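PDB 4I0X: ESAT-6-like protein MAB_3113 from Mycobacterium abscessus, which is of unknown function but, as a probably secreted WXG100-family protein, pairs with its partner MAB_3112 to form the EsxEF complex. Local coordinates for residues Glu38-Gln42 against Tyr58-His62. The protein carries 4 engineered substitutions. Coordinates in Å, arbitrary orientation, origin at the centre of the assembly. Residues are numbered along the deposited sequence.
Engineered in segment 58-62: Gln60 (natural residue Glu).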
loop_
_atom_site.group_PDB
_atom_site.type_symbol
_atom_site.label_atom_id
_atom_site.label_comp_id
_atom_site.label_asym_id
_atom_site.label_seq_id
_atom_site.Cartn_x
_atom_site.Cartn_y
_atom_site.Cartn_z
ATOM N N GLU B 38 -10.803 6.268 5.420
ATOM C CA GLU B 38 -11.517 7.244 4.592
ATOM C C GLU B 38 -12.962 7.368 5.051
ATOM O O GLU B 38 -13.497 8.476 5.142
ATOM C CB GLU B 38 -11.493 6.852 3.108
ATOM C CG GLU B 38 -10.140 6.851 2.462
ATOM C CD GLU B 38 -10.120 6.259 1.029
ATOM O OE1 GLU B 38 -11.168 5.771 0.550
ATOM O OE2 GLU B 38 -9.030 6.261 0.398
ATOM N N SER B 39 -13.590 6.229 5.334
ATOM C CA SER B 39 -14.972 6.201 5.757
ATOM C C SER B 39 -15.187 6.984 7.068
ATOM O O SER B 39 -16.159 7.745 7.201
ATOM C CB SER B 39 -15.426 4.732 5.874
ATOM O OG SER B 39 -16.592 4.586 6.652
ATOM N N ARG B 40 -14.300 6.809 8.042
ATOM C CA ARG B 40 -14.463 7.500 9.326
ATOM C C ARG B 40 -14.087 8.965 9.215
ATOM O O ARG B 40 -14.750 9.832 9.796
ATOM C CB ARG B 40 -13.664 6.807 10.431
ATOM C CG ARG B 40 -14.145 5.418 10.676
ATOM C CD ARG B 40 -13.120 4.632 11.418
ATOM N NE ARG B 40 -12.990 5.127 12.782
ATOM C CZ ARG B 40 -12.141 4.629 13.671
ATOM N NH1 ARG B 40 -11.352 3.614 13.333
ATOM N NH2 ARG B 40 -12.076 5.154 14.890
ATOM N N ALA B 41 -13.060 9.260 8.438
ATOM C CA ALA B 41 -12.631 10.648 8.267
ATOM C C ALA B 41 -13.613 11.452 7.425
ATOM O O ALA B 41 -13.872 12.626 7.710
ATOM C CB ALA B 41 -11.221 10.704 7.656
ATOM N N GLN B 42 -14.179 10.827 6.398
ATOM C CA GLN B 42 -15.083 11.539 5.509
ATOM C C GLN B 42 -16.360 11.913 6.240
ATOM O O GLN B 42 -16.957 12.951 5.946
ATOM C CB GLN B 42 -15.381 10.743 4.221
ATOM C CG GLN B 42 -14.576 11.240 3.014
ATOM C CD GLN B 42 -13.816 10.136 2.269
ATOM O OE1 GLN B 42 -12.573 10.035 2.361
ATOM N NE2 GLN B 42 -14.556 9.317 1.508
ATOM N N TYR B 58 -6.557 16.799 5.360
ATOM C CA TYR B 58 -7.085 15.482 5.063
ATOM C C TYR B 58 -7.114 15.248 3.562
ATOM O O TYR B 58 -6.709 14.193 3.060
ATOM C CB TYR B 58 -8.497 15.286 5.607
ATOM C CG TYR B 58 -9.030 13.969 5.132
ATOM C CD1 TYR B 58 -8.457 12.781 5.578
ATOM C CD2 TYR B 58 -10.055 13.899 4.200
ATOM C CE1 TYR B 58 -8.908 11.571 5.126
ATOM C CE2 TYR B 58 -10.513 12.689 3.740
ATOM C CZ TYR B 58 -9.932 11.523 4.201
ATOM O OH TYR B 58 -10.375 10.296 3.748
ATOM N N SER B 59 -7.601 16.242 2.847
ATOM C CA SER B 59 -7.773 16.120 1.433
ATOM C C SER B 59 -6.395 15.811 0.765
ATOM O O SER B 59 -6.303 14.982 -0.131
ATOM C CB SER B 59 -8.457 17.377 0.888
ATOM O OG SER B 59 -8.591 17.307 -0.495
ATOM N N GLN B 60 -5.342 16.466 1.239
ATOM C CA GLN B 60 -4.011 16.305 0.661
ATOM C C GLN B 60 -3.495 14.899 0.873
ATOM O O GLN B 60 -2.990 14.293 -0.052
ATOM C CB GLN B 60 -3.035 17.286 1.314
ATOM C CG GLN B 60 -1.899 17.723 0.437
ATOM C CD GLN B 60 -2.208 19.021 -0.305
ATOM O OE1 GLN B 60 -2.743 19.975 0.270
ATOM N NE2 GLN B 60 -1.862 19.062 -1.582
ATOM N N ALA B 61 -3.600 14.401 2.108
ATOM C CA ALA B 61 -3.122 13.072 2.451
ATOM C C ALA B 61 -3.933 12.052 1.670
ATOM O O ALA B 61 -3.375 11.140 1.109
ATOM C CB ALA B 61 -3.245 12.832 3.920
ATOM N N HIS B 62 -5.245 12.256 1.605
ATOM C CA HIS B 62 -6.125 11.345 0.901
ATOM C C HIS B 62 -5.829 11.266 -0.620
ATOM O O HIS B 62 -5.852 10.195 -1.223
ATOM C CB HIS B 62 -7.576 11.746 1.141
ATOM C CG HIS B 62 -8.544 11.028 0.260
ATOM N ND1 HIS B 62 -8.957 11.530 -0.957
ATOM C CD2 HIS B 62 -9.149 9.825 0.394
ATOM C CE1 HIS B 62 -9.787 10.672 -1.528
ATOM N NE2 HIS B 62 -9.919 9.628 -0.728
#
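This is an antiparallel helix-helix contact near the turn of a helical hairpin, where helix 11-47 and helix 52-87 run back past each other. The axes of the two short segments come no closer than 12.0 Å, with 162° between their N-to-C directions, a wide spacing that Tyr58 bridges. Its ring reaches across to helix 11-47: CE1 of Tyr58 packs on CB of Ala41 at 3.5 Å, and OH of Tyr58 lies 3.4 Å from CA of Glu38. There Tyr58 OH donates a short hydrogen bond, 2.6 Å, to OE1 of Gln42, so the phenol ring spans the space between the helices and its tip is held at Gln42. One turn further along helix 52-87, His62 points the same way, its CD2 3.6 Å from OE2 of Glu38. That carboxylate oxygen accepts a hydrogen bond from NE1 of Trp65, whose ring also meets the imidazole. Ala41 packs on Leu8 and Ala61 on Ile66, both of the MAB_3112 chain, and Arg40 forms a salt bridge to Glu4 of that chain. This tyrosine-bridged crossing lies near the turn of the antiparallel helical hairpin characteristic of WXG100 proteins, which here pairs with MAB_3112 in the EsxEF heterodimer.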